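PDB 2QEA: putative general stress protein 26 from Jannaschia sp., which is of unproven function but belongs to the pyridoxamine 5'-phosphate oxidase-like family and probably binds a flavin as an oxidoreductase of the general stress response. Local coordinates for residues G42-I47 with F119-G124; A78-T83 with G124-T129; E85-R90 with V114-F119. All coordinates share one frame; numbering follows the deposited sequence. Where two conformers were deposited one is given.

Contact 1 (G42-I47 with F119-G124); sequences GAIWFI and FTPASG
Strand 44-47 runs antiparallel to strand 119-124, their short axes 149° apart in direction and 6.2 Å apart at closest approach. One hydrogen-bonded pair, Ile-44 with Phe-119, joins them. Ile-44 N gives its hydrogen to Phe-119 O at 2.8 Å, almost straight at 173°, and Phe-119 N returns a bond to Ile-44 O at 2.8 Å; both donors lie in the plane of the carbonyl they use. Next to this pair Ala-43 CA makes a CA-H...O contact to Phe-119 O (3.4 Å), and a water donates to both Gly-42 O (2.8 Å) and Pro-121 O.

Ile-44 and Phe-119 project side by side from the same face of the sheet. CG1 of Ile-44 stands anti to its carbonyl carbon, and the extended chain beyond it (chi2 178°) carries CD1 to Phe-119 CD2 at 4.1 Å and close to Pro-121 CG. The Phe-119 ring, anti to its backbone N, leads away from strand 44-47, so its CB rather than the ring meets Phe-46: Phe-46 CE2 touches Phe-119 CB at 3.7 Å, in the plane of the Phe-46 ring and at its edge. Trp-10 and Leu-13 of helix 2-13 pack on Ile-44, and the ring of Phe-67 meets Phe-46 edge-to-face, placing this face in the core, consistent with the split-barrel fold of FMN-binding relatives.

The chemistry is that of a short strand joined here by two short, nearly straight backbone hydrogen bonds over a hydrocarbon layer, with one water bridging the carbonyls of Gly-42 and Pro-121.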
ATOM      1  N   GLY A  42      -2.127 -14.029 -13.873  1.00 49.91           N
ATOM      2  CA  GLY A  42      -0.741 -14.517 -13.834  1.00 49.02           C
ATOM      3  C   GLY A  42       0.312 -13.429 -13.760  1.00 48.19           C
ATOM      4  O   GLY A  42       1.351 -13.639 -13.133  1.00 48.26           O
ATOM      5  N   ALA A  43       0.056 -12.288 -14.412  1.00 47.44           N
ATOM      6  CA  ALA A  43       0.983 -11.147 -14.445  1.00 47.00           C
ATOM      7  C   ALA A  43       0.285  -9.804 -14.177  1.00 46.72           C
ATOM      8  O   ALA A  43      -0.892  -9.630 -14.513  1.00 46.62           O
ATOM      9  CB  ALA A  43       1.693 -11.103 -15.788  1.00 46.25           C
ATOM     10  N   ILE A  44       1.032  -8.875 -13.568  1.00 46.13           N
ATOM     11  CA  ILE A  44       0.577  -7.508 -13.274  1.00 45.47           C
ATOM     12  C   ILE A  44       1.402  -6.594 -14.186  1.00 45.32           C
ATOM     13  O   ILE A  44       2.635  -6.617 -14.128  1.00 45.15           O
ATOM     14  CB  ILE A  44       0.781  -7.116 -11.794  1.00 45.29           C
ATOM     15  CG1 ILE A  44       0.106  -8.132 -10.856  1.00 45.61           C
ATOM     16  CG2 ILE A  44       0.225  -5.712 -11.544  1.00 42.64           C
ATOM     17  CD1 ILE A  44       0.299  -7.844  -9.369  1.00 45.06           C
ATOM     18  N   TRP A  45       0.716  -5.789 -15.003  1.00 44.91           N
ATOM     19  CA  TRP A  45       1.353  -4.933 -16.016  1.00 44.86           C
ATOM     20  C   TRP A  45       1.425  -3.460 -15.603  1.00 44.93           C
ATOM     21  O   TRP A  45       0.496  -2.952 -14.965  1.00 45.11           O
ATOM     22  CB  TRP A  45       0.600  -5.064 -17.342  1.00 44.47           C
ATOM     23  CG  TRP A  45       0.473  -6.488 -17.812  1.00 44.25           C
ATOM     24  CD1 TRP A  45      -0.476  -7.400 -17.438  1.00 44.86           C
ATOM     25  CD2 TRP A  45       1.332  -7.163 -18.731  1.00 43.70           C
ATOM     26  NE1 TRP A  45      -0.268  -8.597 -18.079  1.00 45.14           N
ATOM     27  CE2 TRP A  45       0.837  -8.483 -18.879  1.00 44.32           C
ATOM     28  CE3 TRP A  45       2.473  -6.782 -19.453  1.00 43.27           C
ATOM     29  CZ2 TRP A  45       1.444  -9.427 -19.722  1.00 44.35           C
ATOM     30  CZ3 TRP A  45       3.079  -7.717 -20.291  1.00 44.12           C
ATOM     31  CH2 TRP A  45       2.562  -9.028 -20.419  1.00 44.49           C
ATOM     32  N   PHE A  46       2.530  -2.796 -15.968  1.00 44.61           N
ATOM     33  CA  PHE A  46       2.765  -1.369 -15.676  1.00 44.52           C
ATOM     34  C   PHE A  46       3.336  -0.644 -16.899  1.00 44.55           C
ATOM     35  O   PHE A  46       4.215  -1.181 -17.575  1.00 44.52           O
ATOM     36  CB  PHE A  46       3.757  -1.192 -14.519  1.00 44.57           C
ATOM     37  CG  PHE A  46       3.384  -1.933 -13.267  1.00 45.08           C
ATOM     38  CD1 PHE A  46       2.581  -1.334 -12.292  1.00 44.59           C
ATOM     39  CD2 PHE A  46       3.850  -3.237 -13.055  1.00 45.34           C
ATOM     40  CE1 PHE A  46       2.236  -2.029 -11.118  1.00 45.32           C
ATOM     41  CE2 PHE A  46       3.515  -3.940 -11.895  1.00 45.75           C
ATOM     42  CZ  PHE A  46       2.706  -3.339 -10.922  1.00 45.84           C
ATOM     43  N   ILE A  47       2.833   0.564 -17.168  1.00 45.02           N
ATOM     44  CA  ILE A  47       3.314   1.429 -18.252  1.00 45.42           C
ATOM     45  C   ILE A  47       4.150   2.520 -17.571  1.00 45.91           C
ATOM     46  O   ILE A  47       3.625   3.259 -16.732  1.00 45.76           O
ATOM     47  CB  ILE A  47       2.149   2.060 -19.054  1.00 45.22           C
ATOM     48  CG1 ILE A  47       1.286   0.967 -19.700  1.00 45.72           C
ATOM     49  CG2 ILE A  47       2.684   2.999 -20.136  1.00 44.30           C
ATOM     50  CD1 ILE A  47       0.089   1.493 -20.475  1.00 45.73           C
ATOM     51  N   PHE A 119       5.176  -7.774 -14.093  1.00 44.62           N
ATOM     52  CA  PHE A 119       5.475  -8.314 -12.764  1.00 44.62           C
ATOM     53  C   PHE A 119       4.730  -9.639 -12.614  1.00 44.48           C
ATOM     54  O   PHE A 119       3.497  -9.653 -12.629  1.00 45.17           O
ATOM     55  CB  PHE A 119       5.048  -7.342 -11.658  1.00 44.70           C
ATOM     56  CG  PHE A 119       5.325  -7.851 -10.268  1.00 45.58           C
ATOM     57  CD1 PHE A 119       6.586  -7.685  -9.693  1.00 45.49           C
ATOM     58  CD2 PHE A 119       4.332  -8.519  -9.537  1.00 45.81           C
ATOM     59  CE1 PHE A 119       6.854  -8.172  -8.405  1.00 46.33           C
ATOM     60  CE2 PHE A 119       4.588  -9.008  -8.249  1.00 43.76           C
ATOM     61  CZ  PHE A 119       5.851  -8.834  -7.679  1.00 45.78           C
ATOM     62  N   THR A 120       5.478 -10.734 -12.475  1.00 43.91           N
ATOM     63  CA  THR A 120       4.910 -12.071 -12.283  1.00 43.47           C
ATOM     64  C   THR A 120       5.036 -12.393 -10.790  1.00 44.16           C
ATOM     65  O   THR A 120       6.161 -12.524 -10.304  1.00 44.42           O
ATOM     66  CB  THR A 120       5.666 -13.143 -13.111  1.00 42.80           C
ATOM     67  OG1 THR A 120       5.597 -12.816 -14.505  1.00 41.15           O
ATOM     68  CG2 THR A 120       5.061 -14.527 -12.890  1.00 39.26           C
ATOM     69  N   PRO A 121       3.903 -12.467 -10.046  1.00 45.04           N
ATOM     70  CA  PRO A 121       4.012 -12.845  -8.633  1.00 44.85           C
ATOM     71  C   PRO A 121       4.417 -14.315  -8.445  1.00 45.32           C
ATOM     72  O   PRO A 121       3.941 -15.188  -9.181  1.00 44.50           O
ATOM     73  CB  PRO A 121       2.592 -12.607  -8.089  1.00 44.84           C
ATOM     74  CG  PRO A 121       1.931 -11.742  -9.081  1.00 45.37           C
ATOM     75  CD  PRO A 121       2.498 -12.174 -10.387  1.00 45.65           C
ATOM     76  N   ALA A 122       5.315 -14.548  -7.488  1.00 45.72           N
ATOM     77  CA  ALA A 122       5.795 -15.881  -7.116  1.00 46.00           C
ATOM     78  C   ALA A 122       5.039 -16.350  -5.877  1.00 46.57           C
ATOM     79  O   ALA A 122       4.533 -17.473  -5.838  1.00 46.55           O
ATOM     80  CB  ALA A 122       7.282 -15.841  -6.834  1.00 45.85           C
ATOM     81  N   SER A 123       4.995 -15.484  -4.863  1.00 47.26           N
ATOM     82  CA  SER A 123       4.282 -15.744  -3.606  1.00 48.13           C
ATOM     83  C   SER A 123       3.973 -14.449  -2.856  1.00 48.02           C
ATOM     84  O   SER A 123       4.435 -13.375  -3.246  1.00 47.78           O
ATOM     85  CB  SER A 123       5.112 -16.669  -2.718  1.00 48.44           C
ATOM     86  OG  SER A 123       6.395 -16.114  -2.480  1.00 50.78           O
ATOM     87  N   GLY A 124       3.190 -14.559  -1.788  1.00 48.64           N
ATOM     88  CA  GLY A 124       2.850 -13.393  -0.970  1.00 49.48           C
ATOM     89  C   GLY A 124       1.836 -13.646   0.127  1.00 50.07           C
ATOM     90  O   GLY A 124       1.083 -14.619   0.056  1.00 50.86           O
TER
HETATM   91  O   HOH W   1       1.827 -15.610 -11.157  1.00 44.55           O

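Contact 2 (A78-T83 with G124-T129); sequences ADLDGT and GEISIT
Backbone hydrogen bonds join strand 78-83 to strand 124-129 in antiparallel register, with axes 4.8 Å apart and 156° between their directions. The pair belongs to the antiparallel sheet, consistent with the split barrel of the FMN-binding family. Asp-79 and Glu-125 form the hydrogen-bonded pair. Asp-79 N donates to Glu-125 O at 3.2 Å, fairly straight but from above the carbonyl plane; Glu-125 N donates to Asp-79 O at 3.2 Å, in plane but bent to 137°. Ala-78 CA adds a CA-H...O contact to Glu-125 O.

Apolar packing covers one face, where the non-hydrogen-bonded pairs Ala-78 with Ile-126 and Leu-80 with Gly-124 lie. Ala-78 CB meets Ile-126 CG1 at 3.9 Å. Leu-80 CG is anti to its carbonyl carbon (chi1 -53°), and this brings CD2 to Gly-124 CA at 4.1 Å and near Ile-126 CG1. Gly-124, without a side chain, has its CA 3.1 Å from Asp-79 O. Phe-9 and Leu-5 of helix 2-13 cover Leu-80 and Ile-126 respectively.

Charged groups occupy the other face. The Asp-79 and Glu-125 carboxylates are not in contact, Asp-79 OD2 and Glu-125 OE1 standing 6.9 Å apart. Asp-79 OD1 is held by Gln-66 NE2 and OD2 by the backbone N of Leu-29 of the second subunit, while Ile-30 of that subunit packs on Glu-125.

The two faces thus differ in chemistry: the Ala-78, Leu-80 and Ile-126 side is packed with hydrocarbon inside the subunit, whereas the Asp-79 and Glu-125 side belongs to the dimer interface. With both oxygens gripped, Asp-79 is fixed in rotation, and the amide donors probably help it stay ionised although buried.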
ATOM      1  N   ALA A  78      -1.895  -6.999   0.200  1.00 47.76           N
ATOM      2  CA  ALA A  78      -0.950  -8.036  -0.220  1.00 47.45           C
ATOM      3  C   ALA A  78       0.487  -7.551  -0.349  1.00 47.21           C
ATOM      4  O   ALA A  78       0.721  -6.492  -0.917  1.00 48.20           O
ATOM      5  CB  ALA A  78      -1.399  -8.623  -1.556  1.00 47.34           C
ATOM      6  N   ASP A  79       1.424  -8.321   0.207  1.00 46.45           N
ATOM      7  CA  ASP A  79       2.859  -8.087   0.064  1.00 45.94           C
ATOM      8  C   ASP A  79       3.306  -9.258  -0.812  1.00 45.94           C
ATOM      9  O   ASP A  79       3.308 -10.400  -0.350  1.00 45.44           O
ATOM     10  CB  ASP A  79       3.567  -8.088   1.429  1.00 45.81           C
ATOM     11  CG  ASP A  79       5.072  -7.813   1.331  1.00 44.51           C
ATOM     12  OD1 ASP A  79       5.590  -7.493   0.237  1.00 45.69           O
ATOM     13  OD2 ASP A  79       5.754  -7.909   2.372  1.00 44.83           O
ATOM     14  N   LEU A  80       3.672  -8.964  -2.063  1.00 46.27           N
ATOM     15  CA  LEU A  80       4.022  -9.979  -3.062  1.00 46.80           C
ATOM     16  C   LEU A  80       5.491  -9.973  -3.473  1.00 47.56           C
ATOM     17  O   LEU A  80       6.038  -8.911  -3.741  1.00 47.58           O
ATOM     18  CB  LEU A  80       3.209  -9.733  -4.333  1.00 46.96           C
ATOM     19  CG  LEU A  80       1.690  -9.602  -4.220  1.00 46.92           C
ATOM     20  CD1 LEU A  80       1.142  -9.168  -5.561  1.00 45.68           C
ATOM     21  CD2 LEU A  80       1.057 -10.896  -3.755  1.00 44.69           C
ATOM     22  N   ASP A  81       6.104 -11.160  -3.520  1.00 48.28           N
ATOM     23  CA  ASP A  81       7.454 -11.358  -4.064  1.00 49.06           C
ATOM     24  C   ASP A  81       7.243 -11.876  -5.483  1.00 48.66           C
ATOM     25  O   ASP A  81       6.320 -12.661  -5.731  1.00 48.41           O
ATOM     26  CB  ASP A  81       8.272 -12.381  -3.258  1.00 49.57           C
ATOM     27  CG  ASP A  81       8.720 -11.854  -1.901  1.00 53.43           C
ATOM     28  OD1 ASP A  81       9.019 -10.645  -1.769  1.00 59.61           O
ATOM     29  OD2 ASP A  81       8.801 -12.665  -0.957  1.00 60.01           O
ATOM     30  N   GLY A  82       8.103 -11.448  -6.406  1.00 48.60           N
ATOM     31  CA  GLY A  82       7.993 -11.852  -7.806  1.00 48.12           C
ATOM     32  C   GLY A  82       9.189 -11.492  -8.663  1.00 47.82           C
ATOM     33  O   GLY A  82      10.300 -11.364  -8.152  1.00 48.28           O
ATOM     34  N   THR A  83       8.941 -11.344  -9.966  1.00 47.69           N
ATOM     35  CA  THR A  83       9.965 -11.009 -10.959  1.00 47.89           C
ATOM     36  C   THR A  83       9.454  -9.879 -11.856  1.00 48.21           C
ATOM     37  O   THR A  83       8.380 -10.011 -12.446  1.00 49.02           O
ATOM     38  CB  THR A  83      10.288 -12.234 -11.842  1.00 47.84           C
ATOM     39  OG1 THR A  83      10.645 -13.347 -11.012  1.00 49.80           O
ATOM     40  CG2 THR A  83      11.435 -11.934 -12.811  1.00 47.91           C
ATOM     41  N   GLY A 124       3.190 -14.559  -1.788  1.00 48.64           N
ATOM     42  CA  GLY A 124       2.850 -13.393  -0.970  1.00 49.48           C
ATOM     43  C   GLY A 124       1.836 -13.646   0.127  1.00 50.07           C
ATOM     44  O   GLY A 124       1.083 -14.619   0.056  1.00 50.86           O
ATOM     45  N   GLU A 125       1.837 -12.774   1.141  1.00 50.31           N
ATOM     46  CA  GLU A 125       0.883 -12.850   2.246  1.00 51.53           C
ATOM     47  C   GLU A 125      -0.249 -11.903   1.867  1.00 51.65           C
ATOM     48  O   GLU A 125      -0.035 -10.691   1.791  1.00 52.31           O
ATOM     49  CB  GLU A 125       1.520 -12.482   3.587  1.00 51.47           C
ATOM     50  CG  GLU A 125       0.617 -12.826   4.782  1.00 52.44           C
ATOM     51  CD  GLU A 125       1.297 -12.742   6.149  1.00 53.59           C
ATOM     52  OE1 GLU A 125       2.538 -12.589   6.230  1.00 55.64           O
ATOM     53  OE2 GLU A 125       0.570 -12.852   7.162  1.00 58.79           O
ATOM     54  N   ILE A 126      -1.434 -12.474   1.620  1.00 51.11           N
ATOM     55  CA  ILE A 126      -2.618 -11.760   1.136  1.00 50.90           C
ATOM     56  C   ILE A 126      -3.752 -11.763   2.164  1.00 50.49           C
ATOM     57  O   ILE A 126      -4.004 -12.791   2.786  1.00 50.53           O
ATOM     58  CB  ILE A 126      -3.163 -12.456  -0.160  1.00 51.28           C
ATOM     59  CG1 ILE A 126      -2.102 -12.476  -1.274  1.00 51.56           C
ATOM     60  CG2 ILE A 126      -4.444 -11.778  -0.674  1.00 49.54           C
ATOM     61  CD1 ILE A 126      -2.508 -13.296  -2.487  1.00 51.56           C
ATOM     62  N   SER A 127      -4.417 -10.615   2.325  1.00 50.47           N
ATOM     63  CA  SER A 127      -5.616 -10.473   3.167  1.00 50.76           C
ATOM     64  C   SER A 127      -6.773  -9.996   2.280  1.00 50.71           C
ATOM     65  O   SER A 127      -6.607  -9.070   1.480  1.00 50.28           O
ATOM     66  CB  SER A 127      -5.411  -9.493   4.316  1.00 50.65           C
ATOM     67  OG  SER A 127      -4.446  -9.969   5.229  1.00 53.98           O
ATOM     68  N   ILE A 128      -7.920 -10.660   2.423  1.00 51.12           N
ATOM     69  CA  ILE A 128      -9.155 -10.370   1.696  1.00 51.66           C
ATOM     70  C   ILE A 128     -10.186 -10.020   2.771  1.00 51.78           C
ATOM     71  O   ILE A 128     -10.428 -10.849   3.648  1.00 51.47           O
ATOM     72  CB  ILE A 128      -9.608 -11.627   0.896  1.00 51.97           C
ATOM     73  CG1 ILE A 128      -8.563 -12.033  -0.156  1.00 54.13           C
ATOM     74  CG2 ILE A 128     -10.943 -11.418   0.212  1.00 53.12           C
ATOM     75  CD1 ILE A 128      -8.313 -11.005  -1.240  1.00 54.28           C
ATOM     76  N   THR A 129     -10.757  -8.810   2.728  1.00 52.50           N
ATOM     77  CA  THR A 129     -11.764  -8.357   3.719  1.00 53.60           C
ATOM     78  C   THR A 129     -13.018  -7.775   3.071  1.00 55.25           C
ATOM     79  O   THR A 129     -13.014  -7.412   1.899  1.00 55.00           O
ATOM     80  CB  THR A 129     -11.200  -7.281   4.688  1.00 53.41           C
ATOM     81  OG1 THR A 129     -11.014  -6.039   3.996  1.00 53.65           O
ATOM     82  CG2 THR A 129      -9.884  -7.733   5.320  1.00 52.76           C
TER

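Contact 3 (E85-R90 with V114-F119); sequences ERSTDR and VCLLKF
Residues 85-87 and 114-119 form an antiparallel strand pair at one end of the curved beta sheet, consistent with the split-barrel fold of FMN-binding relatives, with axes 4.6 Å apart and inclined at 125°. The tight part is the backbone seam. Lys-118 N donates to Glu-85 O at 2.9 Å and 167°, nearly along the C=O axis, while the return bond from Glu-85 N reaches Lys-118 O from above the carbonyl plane and is bent. Another bent bond, Ser-87 N to Leu-116 O (3.0 Å), ends the seam, and the non-hydrogen-bonded pair Arg-86 with Leu-117 lies between it and the Glu-85 with Lys-118 pair.

Leu-116 packs closely here. Its CG, anti to the backbone N, sets CD2 3.6 Å from Asp-89 O and near Ser-87 OG, so the branch fills the corner where the chain turns from strand into helix 90-95; Ala-92 and Leu-93 of that helix pack on the same leucine. Asp-89 is the N-cap residue, its OD1 making a weak bond to Glu-91 N, and its own N makes a weak bond to Ser-87 OG.

Farther along the same face the packing loosens at Glu-85 and Lys-118, which run side by side in the same direction. Glu-85 CG takes the crowded position between backbone N and carbonyl carbon and lies 4.2 Å from Lys-118 CB. Lys-118 is fully extended, its aliphatic part on Trp-45, and its NZ stays 5.2 Å from Glu-85 OE2, too far for a salt bridge, though a weak electrostatic attraction is possible.

On the face of Arg-86 and Leu-117, in the conformer given, the arginine chain bends at chi2 (86°) to turn its guanidinium flat toward Cys-115, whose SG sits over one face toward the rim, 3.4 Å from Arg-86 NH1.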
ATOM      1  N   GLU A  85      10.235  -7.396 -15.216  1.00 48.54           N
ATOM      2  CA  GLU A  85      10.969  -7.437 -16.487  1.00 48.83           C
ATOM      3  C   GLU A  85      10.345  -6.572 -17.579  1.00 49.08           C
ATOM      4  O   GLU A  85       9.181  -6.176 -17.472  1.00 48.62           O
ATOM      5  CB  GLU A  85      11.043  -8.886 -17.000  1.00 48.56           C
ATOM      6  CG  GLU A  85       9.680  -9.554 -17.245  1.00 49.61           C
ATOM      7  CD  GLU A  85       9.795 -10.998 -17.699  1.00 49.44           C
ATOM      8  OE1 GLU A  85      10.546 -11.272 -18.660  1.00 50.88           O
ATOM      9  OE2 GLU A  85       9.102 -11.858 -17.116  1.00 50.95           O
ATOM     10  N   ARG A  86      11.142  -6.305 -18.620  1.00 49.61           N
ATOM     11  CA  ARG A  86      10.725  -5.569 -19.816  0.50 49.76           C
ATOM     12  C   ARG A  86       9.802  -6.498 -20.619  1.00 49.70           C
ATOM     13  O   ARG A  86      10.030  -7.712 -20.630  1.00 49.77           O
ATOM     14  CB  ARG A  86      11.958  -5.252 -20.690  0.50 50.21           C
ATOM     15  CG  ARG A  86      11.884  -4.005 -21.570  0.50 51.06           C
ATOM     16  CD  ARG A  86      12.321  -2.758 -20.803  0.50 52.10           C
ATOM     17  NE  ARG A  86      12.733  -1.666 -21.690  0.50 52.47           N
ATOM     18  CZ  ARG A  86      13.317  -0.525 -21.302  0.50 51.07           C
ATOM     19  NH1 ARG A  86      13.566  -0.266 -20.013  0.50 50.58           N
ATOM     20  NH2 ARG A  86      13.660   0.379 -22.218  0.50 50.93           N
ATOM     21  N   SER A  87       8.816  -5.934 -21.313  1.00 49.88           N
ATOM     22  CA  SER A  87       7.932  -6.707 -22.186  1.00 49.56           C
ATOM     23  C   SER A  87       7.787  -5.972 -23.515  1.00 50.17           C
ATOM     24  O   SER A  87       7.517  -4.767 -23.524  1.00 50.57           O
ATOM     25  CB  SER A  87       6.563  -6.916 -21.551  1.00 49.23           C
ATOM     26  OG  SER A  87       5.772  -7.762 -22.368  1.00 47.38           O
ATOM     27  N   THR A  88       7.990  -6.701 -24.615  1.00 50.73           N
ATOM     28  CA  THR A  88       7.813  -6.189 -25.981  1.00 50.90           C
ATOM     29  C   THR A  88       6.527  -6.794 -26.593  1.00 51.28           C
ATOM     30  O   THR A  88       6.436  -6.970 -27.810  1.00 51.42           O
ATOM     31  CB  THR A  88       9.053  -6.516 -26.854  1.00 50.96           C
ATOM     32  OG1 THR A  88       9.205  -7.937 -26.964  1.00 50.71           O
ATOM     33  CG2 THR A  88      10.317  -5.915 -26.245  1.00 49.69           C
ATOM     34  N   ASP A  89       5.536  -7.076 -25.740  1.00 51.73           N
ATOM     35  CA  ASP A  89       4.270  -7.689 -26.132  1.00 51.93           C
ATOM     36  C   ASP A  89       3.324  -6.557 -26.540  1.00 51.93           C
ATOM     37  O   ASP A  89       2.784  -5.852 -25.679  1.00 52.19           O
ATOM     38  CB  ASP A  89       3.711  -8.523 -24.954  1.00 52.14           C
ATOM     39  CG  ASP A  89       2.446  -9.321 -25.304  1.00 53.35           C
ATOM     40  OD1 ASP A  89       2.039  -9.396 -26.485  1.00 56.95           O
ATOM     41  OD2 ASP A  89       1.857  -9.899 -24.365  1.00 52.93           O
ATOM     42  N   ARG A  90       3.154  -6.377 -27.853  1.00 52.00           N
ATOM     43  CA  ARG A  90       2.255  -5.350 -28.414  1.00 51.74           C
ATOM     44  C   ARG A  90       0.770  -5.589 -28.088  1.00 51.89           C
ATOM     45  O   ARG A  90      -0.003  -4.629 -28.032  1.00 51.52           O
ATOM     46  CB  ARG A  90       2.439  -5.234 -29.932  1.00 51.50           C
ATOM     47  N   VAL A 114       8.046   5.188 -23.995  1.00 51.50           N
ATOM     48  CA  VAL A 114       7.150   4.163 -23.417  1.00 50.96           C
ATOM     49  C   VAL A 114       7.890   2.845 -23.141  1.00 50.48           C
ATOM     50  O   VAL A 114       8.710   2.411 -23.949  1.00 50.42           O
ATOM     51  CB  VAL A 114       5.886   3.916 -24.302  1.00 50.74           C
ATOM     52  CG1 VAL A 114       5.084   2.698 -23.837  1.00 50.71           C
ATOM     53  CG2 VAL A 114       5.001   5.134 -24.280  1.00 50.83           C
ATOM     54  N   CYS A 115       7.585   2.246 -21.986  1.00 50.59           N
ATOM     55  CA  CYS A 115       8.191   1.000 -21.516  1.00 49.89           C
ATOM     56  C   CYS A 115       7.164   0.162 -20.742  1.00 49.02           C
ATOM     57  O   CYS A 115       6.711   0.583 -19.673  1.00 50.09           O
ATOM     58  CB  CYS A 115       9.385   1.334 -20.617  1.00 49.63           C
ATOM     59  SG  CYS A 115      10.160  -0.064 -19.808  1.00 52.53           S
ATOM     60  N   LEU A 116       6.801  -1.003 -21.285  1.00 47.60           N
ATOM     61  CA  LEU A 116       5.849  -1.922 -20.646  1.00 46.84           C
ATOM     62  C   LEU A 116       6.619  -2.851 -19.704  1.00 46.41           C
ATOM     63  O   LEU A 116       7.548  -3.536 -20.143  1.00 46.24           O
ATOM     64  CB  LEU A 116       5.098  -2.748 -21.702  1.00 46.56           C
ATOM     65  CG  LEU A 116       4.016  -3.744 -21.257  1.00 47.20           C
ATOM     66  CD1 LEU A 116       2.876  -3.048 -20.523  1.00 46.39           C
ATOM     67  CD2 LEU A 116       3.474  -4.509 -22.458  1.00 46.91           C
ATOM     68  N   LEU A 117       6.240  -2.851 -18.420  1.00 46.09           N
ATOM     69  CA  LEU A 117       6.834  -3.717 -17.393  1.00 45.84           C
ATOM     70  C   LEU A 117       5.835  -4.815 -17.002  1.00 45.68           C
ATOM     71  O   LEU A 117       4.635  -4.547 -16.894  1.00 45.57           O
ATOM     72  CB  LEU A 117       7.240  -2.913 -16.156  1.00 45.56           C
ATOM     73  CG  LEU A 117       8.325  -1.840 -16.303  1.00 45.77           C
ATOM     74  CD1 LEU A 117       8.562  -1.170 -14.962  1.00 42.47           C
ATOM     75  CD2 LEU A 117       9.634  -2.411 -16.847  1.00 44.15           C
ATOM     76  N   LYS A 118       6.346  -6.034 -16.798  1.00 45.04           N
ATOM     77  CA  LYS A 118       5.551  -7.214 -16.436  1.00 44.63           C
ATOM     78  C   LYS A 118       6.055  -7.763 -15.099  1.00 44.66           C
ATOM     79  O   LYS A 118       7.222  -8.157 -14.996  1.00 44.52           O
ATOM     80  CB  LYS A 118       5.692  -8.284 -17.529  1.00 44.54           C
ATOM     81  CG  LYS A 118       4.865  -9.564 -17.325  1.00 44.53           C
ATOM     82  CD  LYS A 118       5.146 -10.591 -18.420  1.00 44.82           C
ATOM     83  CE  LYS A 118       4.304 -11.849 -18.239  1.00 44.44           C
ATOM     84  NZ  LYS A 118       4.533 -12.854 -19.311  1.00 42.71           N
ATOM     85  N   PHE A 119       5.176  -7.774 -14.093  1.00 44.62           N
ATOM     86  CA  PHE A 119       5.475  -8.314 -12.764  1.00 44.62           C
ATOM     87  C   PHE A 119       4.730  -9.639 -12.614  1.00 44.48           C
ATOM     88  O   PHE A 119       3.497  -9.653 -12.629  1.00 45.17           O
ATOM     89  CB  PHE A 119       5.048  -7.342 -11.658  1.00 44.70           C
ATOM     90  CG  PHE A 119       5.325  -7.851 -10.268  1.00 45.58           C
ATOM     91  CD1 PHE A 119       6.586  -7.685  -9.693  1.00 45.49           C
ATOM     92  CD2 PHE A 119       4.332  -8.519  -9.537  1.00 45.81           C
ATOM     93  CE1 PHE A 119       6.854  -8.172  -8.405  1.00 46.33           C
ATOM     94  CE2 PHE A 119       4.588  -9.008  -8.249  1.00 43.76           C
ATOM     95  CZ  PHE A 119       5.851  -8.834  -7.679  1.00 45.78           C
TER

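All three contacts use the long strand 114-129, which pairs with strand 44-49 in contact 1 and with two parts of strand 76-87 in contacts 2 and 3. Along strand 114-129 the order is contact 3, contact 1, contact 2, with Phe-119 and Gly-124 as the shared residues; the centres of contacts 2 and 3 are about 22 Å apart, with contact 1 about 10 Å and 12 Å from them. In the chain, contact 3 is nested within the loops closed by the other two, whose segments alternate. Within 119-124, Ala-122 and Ser-123 both face Asp-81 in a classic beta bulge, where contact 1 meets contact 2. One strand thus links the core of the probable split barrel to the dimer interface.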